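Argonaute protein (Marinitoga piezophila, PDB 5I4A) cleaves single-stranded DNA complementary to short 5'-hydroxyl RNA guides, a manganese-preferring endonuclease that may defend the cell against invading mobile genetic elements. Local coordinates at residues V284-F289 with A329-G334; Q294-F300 with F335-L341; V325-A330 with I415-V419; N372-I376 with M422-E428. The contacts are given in a common frame with arbitrary orientation. Numbering follows the deposited sequence.

Contact 1 (V284-F289 with A329-G334); sequences VFKYSF and AAAELG
The short helix 284-287 of linker L2 meets the C-terminal turn of helix 325-333, and both segments leave their helices at the point of contact. S288 exits with positive phi (71/162) and G334 with 99/17, the latter closing a Schellman motif: G334 N donates to A331 O at 3.0 Å and weakly to A330 O at 3.2 Å. A side chain on G334 would collide with S288 OG and with its own preceding carbonyl. CA atoms pair F285 with E332 (5.2 Å) and S288 with L333 (4.3 Å). F289 N donates to L333 O, 3.0 Å; S288 CA also lies 3.1 Å from E332 O in a CA-H...O contact. One water donates to F285 O (3.0 Å) and E332 O (2.7 Å). The apolar centre is L333 (chi1 m, chi2 t), whose CD2 sits 3.6 Å from F285 CD1, 3.6 Å from F289 CE1 and 3.9 Å from V284 CG2. F285 (chi1 m) places CE1 4.2 Å from A329 CB, and its CB lies 3.5 Å from E332 OE2. Helix 412-424 packs against this joint: V419 touches A329 and L333, Y420 touches V284, and K416 makes a cation-pi contact with F285.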
# COMPACT_ATOMS: atom_id res chain seq x y z
N VAL A 284 -4.04 18.99 -19.26
CA VAL A 284 -4.85 18.25 -20.23
C VAL A 284 -6.02 19.10 -20.70
O VAL A 284 -6.47 18.97 -21.84
CB VAL A 284 -5.31 16.90 -19.63
CG1 VAL A 284 -6.30 17.12 -18.49
CG2 VAL A 284 -5.88 15.98 -20.71
N PHE A 285 -6.54 19.98 -19.84
CA PHE A 285 -7.62 20.87 -20.22
C PHE A 285 -7.15 22.04 -21.08
O PHE A 285 -7.99 22.71 -21.68
CB PHE A 285 -8.32 21.41 -18.97
CG PHE A 285 -9.02 20.36 -18.16
CD1 PHE A 285 -10.24 19.84 -18.57
CD2 PHE A 285 -8.45 19.88 -16.99
CE1 PHE A 285 -10.88 18.87 -17.83
CE2 PHE A 285 -9.09 18.91 -16.24
CZ PHE A 285 -10.31 18.40 -16.67
N LYS A 286 -5.85 22.29 -21.15
CA LYS A 286 -5.31 23.28 -22.07
C LYS A 286 -5.09 22.72 -23.47
O LYS A 286 -5.32 23.42 -24.46
CB LYS A 286 -3.97 23.83 -21.56
CG LYS A 286 -4.07 24.89 -20.48
CD LYS A 286 -2.71 25.51 -20.23
CE LYS A 286 -2.71 26.40 -19.00
NZ LYS A 286 -1.32 26.64 -18.51
N TYR A 287 -4.65 21.46 -23.57
CA TYR A 287 -4.16 20.91 -24.83
C TYR A 287 -4.93 19.67 -25.27
O TYR A 287 -4.52 19.03 -26.25
CB TYR A 287 -2.67 20.60 -24.71
CG TYR A 287 -1.87 21.76 -24.15
CD1 TYR A 287 -1.62 22.88 -24.93
CD2 TYR A 287 -1.35 21.72 -22.86
CE1 TYR A 287 -0.89 23.95 -24.43
CE2 TYR A 287 -0.62 22.78 -22.35
CZ TYR A 287 -0.39 23.89 -23.14
OH TYR A 287 0.34 24.95 -22.65
N SER A 288 -6.01 19.31 -24.56
CA SER A 288 -6.96 18.28 -24.96
C SER A 288 -6.38 16.88 -24.87
O SER A 288 -5.16 16.71 -24.80
CB SER A 288 -7.49 18.56 -26.38
OG SER A 288 -8.63 17.77 -26.66
N PHE A 289 -7.25 15.87 -24.85
CA PHE A 289 -6.81 14.48 -24.87
C PHE A 289 -5.87 14.24 -26.04
O PHE A 289 -6.10 14.74 -27.15
CB PHE A 289 -8.01 13.52 -25.00
CG PHE A 289 -8.62 13.11 -23.69
CD1 PHE A 289 -8.44 13.86 -22.54
CD2 PHE A 289 -9.38 11.96 -23.61
CE1 PHE A 289 -9.02 13.47 -21.34
CE2 PHE A 289 -9.96 11.56 -22.42
CZ PHE A 289 -9.77 12.32 -21.28
N ALA A 329 -15.58 21.45 -20.11
CA ALA A 329 -14.60 20.41 -19.81
C ALA A 329 -14.58 19.35 -20.90
O ALA A 329 -13.50 18.91 -21.32
CB ALA A 329 -14.91 19.78 -18.45
N ALA A 330 -15.75 18.92 -21.37
CA ALA A 330 -15.80 17.91 -22.41
C ALA A 330 -15.24 18.44 -23.73
O ALA A 330 -14.56 17.71 -24.45
CB ALA A 330 -17.24 17.41 -22.60
N ALA A 331 -15.52 19.70 -24.05
CA ALA A 331 -14.93 20.31 -25.23
C ALA A 331 -13.41 20.43 -25.07
O ALA A 331 -12.65 20.09 -25.98
CB ALA A 331 -15.56 21.68 -25.48
N GLU A 332 -12.96 20.91 -23.91
CA GLU A 332 -11.53 21.07 -23.67
C GLU A 332 -10.79 19.74 -23.76
O GLU A 332 -9.63 19.70 -24.19
CB GLU A 332 -11.28 21.72 -22.31
CG GLU A 332 -11.54 23.22 -22.29
CD GLU A 332 -11.62 23.78 -20.89
OE1 GLU A 332 -12.12 24.92 -20.73
OE2 GLU A 332 -11.19 23.09 -19.93
N LEU A 333 -11.44 18.65 -23.36
CA LEU A 333 -10.80 17.34 -23.39
C LEU A 333 -10.88 16.68 -24.76
O LEU A 333 -10.24 15.64 -24.96
CB LEU A 333 -11.41 16.43 -22.33
CG LEU A 333 -11.12 16.86 -20.89
CD1 LEU A 333 -11.73 15.89 -19.90
CD2 LEU A 333 -9.61 17.00 -20.65
N GLY A 334 -11.63 17.24 -25.70
CA GLY A 334 -11.64 16.74 -27.06
C GLY A 334 -12.79 15.83 -27.44
O GLY A 334 -12.68 15.14 -28.46
O HOH W 1 -8.38 22.12 -24.55
O HOH W 2 -10.74 20.10 -27.44

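Contact 2 (Q294-F300 with F335-L341); sequences QPLKAIF and FSKVEFL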
# COMPACT_ATOMS: atom_id res chain seq x y z
N GLN A 294 -14.28 11.34 -29.81
CA GLN A 294 -15.33 10.38 -29.48
C GLN A 294 -16.51 11.09 -28.83
O GLN A 294 -16.34 12.14 -28.19
CB GLN A 294 -14.81 9.30 -28.52
CG GLN A 294 -13.54 8.60 -29.00
CD GLN A 294 -13.77 7.75 -30.23
OE1 GLN A 294 -13.03 7.84 -31.21
NE2 GLN A 294 -14.78 6.90 -30.17
N PRO A 295 -17.72 10.56 -28.97
CA PRO A 295 -18.87 11.16 -28.28
C PRO A 295 -18.90 10.76 -26.82
O PRO A 295 -18.53 9.64 -26.44
CB PRO A 295 -20.07 10.59 -29.04
CG PRO A 295 -19.58 9.27 -29.54
CD PRO A 295 -18.12 9.45 -29.85
N LEU A 296 -19.34 11.70 -25.98
CA LEU A 296 -19.61 11.44 -24.57
C LEU A 296 -21.12 11.29 -24.41
O LEU A 296 -21.87 12.27 -24.53
CB LEU A 296 -19.07 12.57 -23.70
CG LEU A 296 -19.31 12.43 -22.19
CD1 LEU A 296 -18.69 11.15 -21.66
CD2 LEU A 296 -18.76 13.64 -21.45
N LYS A 297 -21.57 10.07 -24.15
CA LYS A 297 -22.98 9.75 -24.01
C LYS A 297 -23.26 9.35 -22.56
O LYS A 297 -22.44 8.70 -21.92
CB LYS A 297 -23.38 8.61 -24.96
CG LYS A 297 -23.22 8.98 -26.43
CD LYS A 297 -23.56 7.82 -27.35
CE LYS A 297 -22.58 6.67 -27.18
NZ LYS A 297 -22.80 5.59 -28.18
N ALA A 298 -24.43 9.76 -22.05
CA ALA A 298 -24.71 9.55 -20.64
C ALA A 298 -26.21 9.54 -20.38
O ALA A 298 -26.99 10.11 -21.14
CB ALA A 298 -24.04 10.64 -19.79
N ILE A 299 -26.59 8.86 -19.30
CA ILE A 299 -27.93 8.92 -18.73
C ILE A 299 -27.79 9.07 -17.22
O ILE A 299 -26.71 8.87 -16.65
CB ILE A 299 -28.79 7.68 -19.08
CG1 ILE A 299 -28.09 6.39 -18.64
CG2 ILE A 299 -29.12 7.65 -20.57
CD1 ILE A 299 -28.92 5.14 -18.87
N PHE A 300 -28.90 9.41 -16.57
CA PHE A 300 -28.91 9.75 -15.15
C PHE A 300 -29.73 8.74 -14.35
O PHE A 300 -30.79 8.30 -14.80
CB PHE A 300 -29.48 11.16 -14.92
CG PHE A 300 -28.70 12.26 -15.58
CD1 PHE A 300 -28.99 12.64 -16.88
CD2 PHE A 300 -27.69 12.92 -14.90
CE1 PHE A 300 -28.27 13.66 -17.49
CE2 PHE A 300 -26.98 13.94 -15.50
CZ PHE A 300 -27.27 14.31 -16.80
N PHE A 335 -13.87 15.81 -26.66
CA PHE A 335 -15.03 15.02 -27.04
C PHE A 335 -15.72 15.65 -28.25
O PHE A 335 -15.92 16.86 -28.30
CB PHE A 335 -16.01 14.90 -25.88
CG PHE A 335 -15.52 14.03 -24.75
CD1 PHE A 335 -15.53 12.65 -24.88
CD2 PHE A 335 -15.07 14.59 -23.57
CE1 PHE A 335 -15.08 11.84 -23.85
CE2 PHE A 335 -14.62 13.79 -22.54
CZ PHE A 335 -14.63 12.41 -22.68
N SER A 336 -16.07 14.81 -29.22
CA SER A 336 -16.78 15.31 -30.40
C SER A 336 -18.10 15.96 -30.02
O SER A 336 -18.45 17.02 -30.54
CB SER A 336 -17.00 14.18 -31.41
OG SER A 336 -17.84 13.17 -30.87
N LYS A 337 -18.83 15.34 -29.09
CA LYS A 337 -20.09 15.92 -28.64
C LYS A 337 -20.51 15.27 -27.33
O LYS A 337 -20.00 14.21 -26.94
CB LYS A 337 -21.19 15.75 -29.69
CG LYS A 337 -21.51 14.30 -29.96
CD LYS A 337 -22.55 14.14 -31.05
CE LYS A 337 -23.20 12.80 -30.95
NZ LYS A 337 -24.05 12.52 -32.15
N VAL A 338 -21.45 15.93 -26.65
CA VAL A 338 -22.07 15.42 -25.44
C VAL A 338 -23.52 15.12 -25.76
O VAL A 338 -24.23 15.96 -26.32
CB VAL A 338 -21.96 16.43 -24.28
CG1 VAL A 338 -22.56 15.86 -23.01
CG2 VAL A 338 -20.50 16.83 -24.07
N GLU A 339 -23.97 13.91 -25.40
CA GLU A 339 -25.30 13.46 -25.76
C GLU A 339 -25.91 12.73 -24.57
O GLU A 339 -25.36 11.74 -24.09
CB GLU A 339 -25.27 12.54 -26.98
CG GLU A 339 -26.62 11.98 -27.38
CD GLU A 339 -26.54 11.13 -28.63
OE1 GLU A 339 -27.61 10.76 -29.16
OE2 GLU A 339 -25.42 10.83 -29.08
N PHE A 340 -27.05 13.22 -24.10
CA PHE A 340 -27.81 12.55 -23.05
C PHE A 340 -28.94 11.77 -23.72
O PHE A 340 -29.88 12.36 -24.25
CB PHE A 340 -28.33 13.55 -22.03
CG PHE A 340 -27.23 14.25 -21.30
CD1 PHE A 340 -26.48 13.58 -20.34
CD2 PHE A 340 -26.91 15.57 -21.58
CE1 PHE A 340 -25.45 14.21 -19.67
CE2 PHE A 340 -25.88 16.21 -20.91
CZ PHE A 340 -25.15 15.52 -19.95
N LEU A 341 -28.81 10.45 -23.73
CA LEU A 341 -29.79 9.59 -24.39
C LEU A 341 -31.11 9.64 -23.65
O LEU A 341 -31.15 9.61 -22.41
CB LEU A 341 -29.28 8.15 -24.45
CG LEU A 341 -27.83 7.92 -24.87
CD1 LEU A 341 -27.51 6.44 -24.84
CD2 LEU A 341 -27.57 8.50 -26.26
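L296 lies at the heart of the pairing between strands 295-300 and 337-340, which run parallel at 19° with axes 4.7 Å apart. Its amide donates to K337 O (2.8 Å) and its carbonyl accepts from E339 N (2.8 Å), so L296 reaches to both sides of its bridge partner V338. The same alternation continues with A298, whose N bonds E339 O at 3.0 Å and whose O receives L341 N at 3.2 Å; S336 N donates to Q294 O at 2.9 Å. The L296 side chain makes a CH-pi contact, CB standing 4.0 Å from the centroid of the F335 ring over its face. The two strands are joined through helices, including 325-333, in a beta-alpha-beta connection of the parallel Mid-domain sheet, where strand 374-379 flanks 295-302 as well. F340 shares the face of L296 and A298: its CE1 is 3.8 Å from A298 CB, and its ring lies offset from that of F300, centroids 5.0 Å apart and planes at 30°, with little overlap. F319 meets both rings. F335 also rests on A330 and V419. Across the sheet, K297 and E339 occupy the other face, and K297 NZ forms a salt bridge with D371.

Contact 3 (V325-A330 with I415-V419); sequences VFYRAA and IKSYV. With nucleotides of chain B.
A wholly apolar interface sits one helix face away from the guide RNA: helix 412-424 packs against helix 325-333 through I415, K416 and V419, while S417 on its far side faces nucleotide A2 of chain B. This is helix-helix packing in the Mid domain, with both helices lying alongside its parallel sheet. Segments 325-330 and 415-419 are regular alpha-helix; their axes approach to 9.0 Å and cross at -45°. CA atoms pair F326 with I415 (6.2 Å), A329 with K416 (5.6 Å) and A330 with V419 (6.4 Å), the closest pair being A329 with K416. I415 (chi1 m) sets CG2 4.1 Å from V325 CG1 and 4.0 Å from F326 CB. V419 (chi1 t) puts CG2 3.6 Å from F326 CE1 and 4.1 Å from A329 CB, and CG1 4.1 Å from A330 CB. F326 (chi1 t, chi2 90°) also meets F319 edge-to-face. On the RNA side, S417 CB comes within 3.2 Å of N3 of A2 of chain B.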
# COMPACT_ATOMS: atom_id res chain seq x y z
N VAL A 325 -19.65 24.47 -17.10
CA VAL A 325 -18.32 23.92 -16.88
C VAL A 325 -18.25 22.46 -17.34
O VAL A 325 -17.20 22.00 -17.80
CB VAL A 325 -17.93 24.07 -15.39
CG1 VAL A 325 -18.98 23.45 -14.49
CG2 VAL A 325 -16.55 23.48 -15.12
N PHE A 326 -19.36 21.73 -17.23
CA PHE A 326 -19.38 20.34 -17.70
C PHE A 326 -19.15 20.27 -19.21
O PHE A 326 -18.36 19.44 -19.69
CB PHE A 326 -20.71 19.68 -17.33
CG PHE A 326 -20.81 18.24 -17.75
CD1 PHE A 326 -20.39 17.23 -16.90
CD2 PHE A 326 -21.32 17.89 -18.99
CE1 PHE A 326 -20.48 15.90 -17.28
CE2 PHE A 326 -21.41 16.57 -19.38
CZ PHE A 326 -20.99 15.57 -18.52
N TYR A 327 -19.84 21.12 -19.97
CA TYR A 327 -19.69 21.09 -21.43
C TYR A 327 -18.35 21.68 -21.87
O TYR A 327 -17.78 21.24 -22.87
CB TYR A 327 -20.83 21.85 -22.10
CG TYR A 327 -22.17 21.14 -22.02
CD1 TYR A 327 -22.51 20.17 -22.95
CD2 TYR A 327 -23.08 21.45 -21.02
CE1 TYR A 327 -23.73 19.52 -22.88
CE2 TYR A 327 -24.30 20.80 -20.95
CZ TYR A 327 -24.62 19.84 -21.88
OH TYR A 327 -25.83 19.19 -21.82
N ARG A 328 -17.85 22.69 -21.15
CA ARG A 328 -16.54 23.23 -21.49
C ARG A 328 -15.44 22.22 -21.20
O ARG A 328 -14.47 22.12 -21.95
CB ARG A 328 -16.29 24.54 -20.73
CG ARG A 328 -17.28 25.64 -21.06
CD ARG A 328 -16.75 27.02 -20.67
NE ARG A 328 -16.37 27.09 -19.27
CZ ARG A 328 -17.22 27.31 -18.27
NH1 ARG A 328 -18.51 27.48 -18.53
NH2 ARG A 328 -16.78 27.37 -17.02
N ALA A 329 -15.58 21.45 -20.11
CA ALA A 329 -14.60 20.41 -19.81
C ALA A 329 -14.58 19.35 -20.90
O ALA A 329 -13.50 18.91 -21.32
CB ALA A 329 -14.91 19.78 -18.45
N ALA A 330 -15.75 18.92 -21.37
CA ALA A 330 -15.80 17.91 -22.41
C ALA A 330 -15.24 18.44 -23.73
O ALA A 330 -14.56 17.71 -24.45
CB ALA A 330 -17.24 17.41 -22.60
N ILE A 415 -16.07 18.77 -11.16
CA ILE A 415 -16.77 18.45 -12.40
C ILE A 415 -15.77 18.18 -13.52
O ILE A 415 -15.96 17.26 -14.33
CB ILE A 415 -17.76 19.57 -12.79
CG1 ILE A 415 -18.94 19.61 -11.82
CG2 ILE A 415 -18.28 19.37 -14.20
CD1 ILE A 415 -18.77 20.55 -10.68
N LYS A 416 -14.70 18.97 -13.59
CA LYS A 416 -13.64 18.71 -14.56
C LYS A 416 -13.06 17.32 -14.38
O LYS A 416 -12.90 16.57 -15.35
CB LYS A 416 -12.54 19.77 -14.43
CG LYS A 416 -12.95 21.17 -14.88
CD LYS A 416 -11.89 22.21 -14.53
CE LYS A 416 -10.68 22.13 -15.46
NZ LYS A 416 -9.80 23.33 -15.33
N SER A 417 -12.76 16.95 -13.13
CA SER A 417 -12.22 15.62 -12.84
C SER A 417 -13.20 14.53 -13.23
O SER A 417 -12.80 13.49 -13.78
CB SER A 417 -11.89 15.53 -11.35
OG SER A 417 -10.82 16.39 -11.02
N TYR A 418 -14.48 14.73 -12.93
CA TYR A 418 -15.52 13.77 -13.27
C TYR A 418 -15.55 13.51 -14.77
O TYR A 418 -15.62 12.36 -15.21
CB TYR A 418 -16.86 14.31 -12.77
CG TYR A 418 -18.03 13.36 -12.77
CD1 TYR A 418 -17.90 12.04 -12.35
CD2 TYR A 418 -19.29 13.80 -13.15
CE1 TYR A 418 -18.99 11.18 -12.35
CE2 TYR A 418 -20.38 12.96 -13.14
CZ TYR A 418 -20.23 11.65 -12.74
OH TYR A 418 -21.31 10.81 -12.74
N VAL A 419 -15.46 14.57 -15.58
CA VAL A 419 -15.45 14.40 -17.03
C VAL A 419 -14.16 13.72 -17.49
O VAL A 419 -14.16 12.92 -18.43
CB VAL A 419 -15.66 15.75 -17.74
CG1 VAL A 419 -15.65 15.57 -19.25
CG2 VAL A 419 -16.96 16.39 -17.29
P A B 2 -17.69 11.22 -5.41
OP1 A B 2 -16.89 11.41 -4.19
OP2 A B 2 -18.84 12.12 -5.70
O5' A B 2 -16.68 11.29 -6.64
C5' A B 2 -17.10 11.04 -7.97
C4' A B 2 -16.03 11.44 -8.95
O4' A B 2 -15.91 12.89 -8.95
C3' A B 2 -14.63 10.94 -8.61
O3' A B 2 -14.40 9.62 -9.05
C2' A B 2 -13.74 11.98 -9.27
O2' A B 2 -13.65 11.78 -10.67
C1' A B 2 -14.55 13.26 -9.02
N9 A B 2 -14.19 13.88 -7.73
C8 A B 2 -14.93 13.88 -6.57
N7 A B 2 -14.35 14.52 -5.58
C5 A B 2 -13.15 14.96 -6.12
C6 A B 2 -12.08 15.70 -5.59
N6 A B 2 -12.04 16.14 -4.33
N1 A B 2 -11.04 15.96 -6.40
C2 A B 2 -11.07 15.52 -7.66
N3 A B 2 -12.02 14.82 -8.27
C4 A B 2 -13.04 14.57 -7.44

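Contact 4 (N372-I376 with M422-E428); sequences NVMAI and MGNFIPE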
# COMPACT_ATOMS: atom_id res chain seq x y z
N ASN A 372 -20.37 2.95 -25.51
CA ASN A 372 -19.94 3.51 -24.23
C ASN A 372 -20.97 4.55 -23.79
O ASN A 372 -21.10 5.61 -24.41
CB ASN A 372 -18.56 4.14 -24.35
CG ASN A 372 -17.56 3.22 -25.02
OD1 ASN A 372 -17.40 2.07 -24.63
ND2 ASN A 372 -16.89 3.73 -26.06
N VAL A 373 -21.69 4.25 -22.71
CA VAL A 373 -22.67 5.18 -22.15
C VAL A 373 -22.43 5.25 -20.65
O VAL A 373 -22.45 4.22 -19.96
CB VAL A 373 -24.12 4.76 -22.46
CG1 VAL A 373 -25.10 5.67 -21.72
CG2 VAL A 373 -24.37 4.81 -23.95
N MET A 374 -22.21 6.45 -20.15
CA MET A 374 -21.97 6.67 -18.73
C MET A 374 -23.29 6.68 -17.97
O MET A 374 -24.27 7.29 -18.40
CB MET A 374 -21.25 7.99 -18.50
CG MET A 374 -19.97 8.13 -19.30
SD MET A 374 -18.74 6.93 -18.77
CE MET A 374 -17.59 7.02 -20.12
N ALA A 375 -23.32 6.00 -16.83
CA ALA A 375 -24.46 6.05 -15.92
C ALA A 375 -24.08 7.00 -14.78
O ALA A 375 -23.35 6.62 -13.86
CB ALA A 375 -24.82 4.67 -15.42
N ILE A 376 -24.57 8.23 -14.86
CA ILE A 376 -24.38 9.21 -13.79
C ILE A 376 -25.36 8.86 -12.68
O ILE A 376 -26.56 9.15 -12.76
CB ILE A 376 -24.59 10.65 -14.30
CG1 ILE A 376 -23.52 10.98 -15.35
CG2 ILE A 376 -24.52 11.63 -13.14
CD1 ILE A 376 -23.84 12.21 -16.18
N MET A 422 -14.54 10.03 -16.98
CA MET A 422 -15.37 9.46 -18.05
C MET A 422 -14.55 9.21 -19.30
O MET A 422 -14.64 8.14 -19.91
CB MET A 422 -16.54 10.39 -18.34
CG MET A 422 -17.56 10.49 -17.23
SD MET A 422 -18.88 11.62 -17.67
CE MET A 422 -19.92 11.50 -16.22
N GLY A 423 -13.74 10.19 -19.71
CA GLY A 423 -12.84 9.98 -20.83
C GLY A 423 -11.89 8.83 -20.58
O GLY A 423 -11.65 8.01 -21.47
N ASN A 424 -11.34 8.76 -19.37
CA ASN A 424 -10.47 7.66 -18.99
C ASN A 424 -11.14 6.30 -19.17
O ASN A 424 -10.47 5.31 -19.48
CB ASN A 424 -10.02 7.85 -17.53
CG ASN A 424 -8.60 7.38 -17.28
OD1 ASN A 424 -7.73 7.50 -18.15
ND2 ASN A 424 -8.35 6.86 -16.09
N PHE A 425 -12.46 6.24 -18.99
CA PHE A 425 -13.20 4.98 -19.06
C PHE A 425 -13.71 4.66 -20.46
O PHE A 425 -14.37 3.63 -20.64
CB PHE A 425 -14.38 5.00 -18.09
CG PHE A 425 -14.04 4.50 -16.71
CD1 PHE A 425 -13.25 5.25 -15.86
CD2 PHE A 425 -14.53 3.28 -16.26
CE1 PHE A 425 -12.93 4.79 -14.60
CE2 PHE A 425 -14.22 2.82 -15.00
CZ PHE A 425 -13.42 3.57 -14.16
N ILE A 426 -13.42 5.50 -21.45
CA ILE A 426 -13.76 5.22 -22.84
C ILE A 426 -12.52 4.62 -23.51
O ILE A 426 -11.51 5.33 -23.66
CB ILE A 426 -14.24 6.48 -23.57
CG1 ILE A 426 -15.58 6.93 -22.99
CG2 ILE A 426 -14.38 6.21 -25.07
CD1 ILE A 426 -16.01 8.32 -23.42
N PRO A 427 -12.54 3.35 -23.91
CA PRO A 427 -11.32 2.72 -24.43
C PRO A 427 -10.81 3.35 -25.72
O PRO A 427 -9.61 3.24 -26.00
CB PRO A 427 -11.72 1.26 -24.64
CG PRO A 427 -13.22 1.27 -24.69
CD PRO A 427 -13.66 2.39 -23.80
N GLU A 428 -11.65 4.01 -26.50
CA GLU A 428 -11.16 4.66 -27.71
C GLU A 428 -10.48 5.99 -27.42
O GLU A 428 -9.97 6.62 -28.35
CB GLU A 428 -12.30 4.87 -28.71
CG GLU A 428 -12.84 3.58 -29.31
CD GLU A 428 -13.73 2.81 -28.35
OE1 GLU A 428 -14.36 3.46 -27.49
OE2 GLU A 428 -13.78 1.56 -28.45
O HOH W 3 -16.03 0.62 -26.98
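M374 drives its side chain into the C-terminal end of helix 412-424, where CE lies 3.2 Å from M422 O, 3.5 Å from I426 CG1, 4.0 Å from M422 CB and 4.3 Å from F425 CB. The m, m, t rotamer folds the chain so that its methyl group ends in this hollow, and M374 buries 94 Å², more than any other residue of the contact. M422 answers with an extended side chain (chi2 and chi3 both t) that carries its CE to 3.7 Å from I376 CG1. M374 and I376 thus lie on the helix-facing side of the strand, whereas V373 and A375 point away. This is helix-on-sheet packing within the Mid domain: strand 374-379 runs between 295-302 and 398-403, and L296 and I398 border M374. I426 N bonds G423 O at 3.1 Å, and the chain turns toward the PIWI domain, which begins at E428. At that turn N372 takes over from the methionines. Its ND2 donates to E428 OE1 at 2.9 Å and lies 3.7 Å from I426 CG2, while a water donates both to N372 OD1 (3.1 Å) and to E428 OE2 (2.8 Å). The chemistry therefore divides along segment 372-376: flexible, apolar methionine fills the buried end, and an amide-carboxylate pair with its bridging water closes the more exposed one, at the Mid-PIWI boundary.

All four contacts lie in or at the edge of the Mid domain, centres 9 to 15 Å apart. Contacts 1 and 3 share helix 325-333, with A329 and A330 in both, and their centres are about 9 Å apart; contacts 3 and 4 use successive parts of helix 412-424. Contacts 2 and 4 reach neighbouring strands of one parallel sheet, where K297 O to M374 N and I299 O to I376 N are probable hydrogen bonds. Along the chain, contacts 1 and 2 interleave, as do 3 and 4, whereas 2 closes before 4 opens. Linker L2, the Mid sheet with its helices and the start of PIWI are thereby joined in one compact unit beside the guide RNA.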